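Local atomic coordinates of dTDP-4-dehydrorhamnose 3,5-epimerase (PDB entry 6C46), a protein that probably catalyses the epimerization of dTDP-4-dehydro-6-deoxyglucose at carbons 3 and 5 of the sugar, a step in dTDP-L-rhamnose biosynthesis. Residues L81-E86 with V137-C142. Residues are numbered along the deposited sequence; the frame is centred on the assembly and turned at random.
Sequences LVSCLE and VFSYKC
The F138 ring reaches obliquely across to V82: with CG anti to the backbone N (chi1 -176°), its CZ comes 3.6 Å from V82 CB. S83 O also meets the ring obliquely, 3.7 Å from F138 CD1, and F129 of strand 125-131 stacks on it. Y140 behaves differently. Its CG sits between the backbone N and the carbonyl carbon (chi1 56°), and the ring leads away from strand 81-84, so contact is left to CB, 3.5 Å from V82 CG1. V82, C84, F138 and Y140 share one face of an antiparallel pair ending in a classic beta bulge, within a larger sheet of the cupin fold. Since F138 and V82 also touch strand 88-95, this face looks into the fold toward the second sheet; Y140 is the predicted proton donor, its side chain about 7 Å from that of H70, the predicted proton acceptor.

Pairing is regular from L81–K141 to C84–F138. L81 pairs with K141 and S83 with S139, each through two backbone hydrogen bonds; the straightest, K141 N to L81 O, has an N-H...O angle of 177°. Beyond C84 the register slips by one: L85 N donates to V137 O and V137 N to E86 O, so L85 and E86 both oppose V137. L85 CG lies 3.9 Å from S139 CB.

The other face carries L81, S83, E86, V137, S139 and K141. K141 NZ, an ammonium brought round by a bend at chi3, forms a salt bridge with D56 of the second subunit; S83 OG is hydrogen-bonded to K37 NZ. One water links this serine and S139 OG, and donates to L81 O at 2.6 Å.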
ATOM      1  N   LEU A  81       9.597  -3.289   0.320  1.00 14.51           N
ATOM      2  CA  LEU A  81       8.559  -4.254   0.678  1.00 13.36           C
ATOM      3  C   LEU A  81       7.648  -4.347  -0.528  1.00 18.52           C
ATOM      4  O   LEU A  81       6.945  -3.383  -0.849  1.00 16.34           O
ATOM      5  CB  LEU A  81       7.784  -3.804   1.913  1.00 13.21           C
ATOM      6  CG  LEU A  81       6.742  -4.788   2.433  1.00 15.70           C
ATOM      7  CD1 LEU A  81       7.379  -6.105   2.868  1.00 12.97           C
ATOM      8  CD2 LEU A  81       6.017  -4.110   3.595  1.00 25.24           C
ATOM      9  N   VAL A  82       7.676  -5.479  -1.215  1.00 12.37           N
ATOM     10  CA  VAL A  82       7.071  -5.543  -2.533  1.00 12.31           C
ATOM     11  C   VAL A  82       5.961  -6.579  -2.551  1.00 17.46           C
ATOM     12  O   VAL A  82       5.983  -7.568  -1.809  1.00 17.74           O
ATOM     13  CB  VAL A  82       8.141  -5.836  -3.617  1.00 18.77           C
ATOM     14  CG1 VAL A  82       9.261  -4.810  -3.559  1.00 16.27           C
ATOM     15  CG2 VAL A  82       8.759  -7.193  -3.411  1.00 17.12           C
ATOM     16  N   SER A  83       4.965  -6.334  -3.399  1.00 15.77           N
ATOM     17  CA  SER A  83       3.877  -7.288  -3.568  1.00 20.94           C
ATOM     18  C   SER A  83       3.234  -7.040  -4.916  1.00 21.83           C
ATOM     19  O   SER A  83       3.530  -6.064  -5.604  1.00 15.64           O
ATOM     20  CB  SER A  83       2.843  -7.186  -2.436  1.00 18.91           C
ATOM     21  OG  SER A  83       2.282  -5.871  -2.368  1.00 19.97           O
ATOM     22  N   CYS A  84       2.346  -7.949  -5.291  1.00 17.05           N
ATOM     23  CA  CYS A  84       1.675  -7.880  -6.577  1.00 16.59           C
ATOM     24  C   CYS A  84       0.188  -7.703  -6.312  1.00 19.23           C
ATOM     25  O   CYS A  84      -0.421  -8.535  -5.635  1.00 16.56           O
ATOM     26  CB  CYS A  84       1.964  -9.141  -7.393  1.00 14.60           C
ATOM     27  SG  CYS A  84       1.092  -9.193  -8.927  1.00 20.36           S
ATOM     28  N   LEU A  85      -0.373  -6.584  -6.778  1.00 18.10           N
ATOM     29  CA  LEU A  85      -1.776  -6.269  -6.549  1.00 17.98           C
ATOM     30  C   LEU A  85      -2.707  -6.839  -7.608  1.00 18.44           C
ATOM     31  O   LEU A  85      -3.922  -6.903  -7.378  1.00 18.51           O
ATOM     32  CB  LEU A  85      -1.983  -4.746  -6.510  1.00 17.71           C
ATOM     33  CG  LEU A  85      -1.064  -4.018  -5.525  1.00 21.98           C
ATOM     34  CD1 LEU A  85      -1.394  -2.515  -5.503  1.00 21.92           C
ATOM     35  CD2 LEU A  85      -1.187  -4.623  -4.146  1.00 19.38           C
ATOM     36  N   GLU A  86      -2.199  -7.171  -8.787  1.00 18.05           N
ATOM     37  CA  GLU A  86      -3.013  -7.783  -9.835  0.61 21.82           C
ATOM     38  C   GLU A  86      -2.083  -8.643 -10.682  1.00 23.09           C
ATOM     39  O   GLU A  86      -0.980  -8.201 -11.002  1.00 20.95           O
ATOM     40  CB  GLU A  86      -3.714  -6.719 -10.703  0.61 23.88           C
ATOM     41  CG  GLU A  86      -4.658  -7.287 -11.770  0.61 22.12           C
ATOM     42  CD  GLU A  86      -5.156  -6.242 -12.776  0.61 35.85           C
ATOM     43  OE1 GLU A  86      -4.809  -5.042 -12.646  0.61 33.86           O
ATOM     44  OE2 GLU A  86      -5.895  -6.631 -13.710  0.61 39.39           O
ATOM     45  N   VAL A 137       0.101  -5.590 -11.838  1.00 16.55           N
ATOM     46  CA  VAL A 137       0.317  -4.361 -11.083  1.00 14.89           C
ATOM     47  C   VAL A 137       1.225  -4.706  -9.908  1.00 21.14           C
ATOM     48  O   VAL A 137       0.959  -5.652  -9.148  1.00 18.33           O
ATOM     49  CB  VAL A 137      -1.005  -3.706 -10.636  1.00 17.02           C
ATOM     50  CG1 VAL A 137      -0.740  -2.483  -9.761  1.00 19.13           C
ATOM     51  CG2 VAL A 137      -1.777  -3.227 -11.865  1.00 20.04           C
ATOM     52  N   PHE A 138       2.339  -3.987  -9.816  1.00 17.63           N
ATOM     53  CA  PHE A 138       3.413  -4.266  -8.872  1.00 15.70           C
ATOM     54  C   PHE A 138       3.481  -3.110  -7.890  1.00 20.01           C
ATOM     55  O   PHE A 138       3.457  -1.951  -8.303  1.00 24.21           O
ATOM     56  CB  PHE A 138       4.751  -4.413  -9.618  1.00 12.79           C
ATOM     57  CG  PHE A 138       5.924  -4.806  -8.735  1.00 22.46           C
ATOM     58  CD1 PHE A 138       6.073  -6.125  -8.298  1.00 19.36           C
ATOM     59  CD2 PHE A 138       6.924  -3.879  -8.421  1.00 23.60           C
ATOM     60  CE1 PHE A 138       7.180  -6.504  -7.524  1.00 19.99           C
ATOM     61  CE2 PHE A 138       8.045  -4.263  -7.637  1.00 21.64           C
ATOM     62  CZ  PHE A 138       8.149  -5.587  -7.190  1.00 20.15           C
ATOM     63  N   SER A 139       3.568  -3.415  -6.605  1.00 19.20           N
ATOM     64  CA  SER A 139       3.620  -2.393  -5.562  1.00 17.57           C
ATOM     65  C   SER A 139       4.948  -2.508  -4.832  1.00 16.19           C
ATOM     66  O   SER A 139       5.344  -3.607  -4.426  1.00 16.83           O
ATOM     67  CB  SER A 139       2.452  -2.568  -4.585  1.00 20.98           C
ATOM     68  OG  SER A 139       2.753  -2.024  -3.312  1.00 25.11           O
ATOM     69  N   TYR A 140       5.655  -1.394  -4.673  1.00 18.68           N
ATOM     70  CA  TYR A 140       6.842  -1.454  -3.829  1.00 20.30           C
ATOM     71  C   TYR A 140       6.907  -0.230  -2.934  1.00 22.44           C
ATOM     72  O   TYR A 140       6.769   0.902  -3.402  1.00 25.93           O
ATOM     73  CB  TYR A 140       8.136  -1.634  -4.638  1.00 23.23           C
ATOM     74  CG  TYR A 140       8.488  -0.654  -5.725  1.00 26.26           C
ATOM     75  CD1 TYR A 140       9.560   0.225  -5.558  1.00 32.00           C
ATOM     76  CD2 TYR A 140       7.817  -0.646  -6.945  1.00 24.76           C
ATOM     77  CE1 TYR A 140       9.928   1.108  -6.544  1.00 34.25           C
ATOM     78  CE2 TYR A 140       8.173   0.232  -7.940  1.00 40.58           C
ATOM     79  CZ  TYR A 140       9.232   1.110  -7.736  1.00 46.07           C
ATOM     80  OH  TYR A 140       9.597   1.990  -8.723  1.00 49.56           O
ATOM     81  N   LYS A 141       7.048  -0.485  -1.640  1.00 18.64           N
ATOM     82  CA  LYS A 141       7.258   0.532  -0.621  1.00 18.43           C
ATOM     83  C   LYS A 141       8.744   0.582  -0.319  1.00 22.85           C
ATOM     84  O   LYS A 141       9.391  -0.465  -0.192  1.00 17.60           O
ATOM     85  CB  LYS A 141       6.487   0.201   0.659  1.00 24.29           C
ATOM     86  CG  LYS A 141       5.023  -0.238   0.445  1.00 33.55           C
ATOM     87  CD  LYS A 141       4.228  -0.291   1.766  1.00 48.96           C
ATOM     88  CE  LYS A 141       4.025   1.097   2.398  1.00 58.93           C
ATOM     89  NZ  LYS A 141       3.214   1.123   3.661  1.00 55.84           N
ATOM     90  N   CYS A 142       9.281   1.789  -0.181  1.00 13.91           N
ATOM     91  CA  CYS A 142      10.709   1.966   0.050  1.00 14.33           C
ATOM     92  C   CYS A 142      10.916   2.660   1.374  1.00 16.86           C
ATOM     93  O   CYS A 142      10.176   3.590   1.703  1.00 12.72           O
ATOM     94  CB  CYS A 142      11.355   2.798  -1.037  1.00 16.92           C
ATOM     95  SG  CYS A 142      11.169   2.073  -2.678  1.00 25.67           S
TER
HETATM   96  O   HOH W   1       4.323  -3.690  -1.030  1.00 27.50           O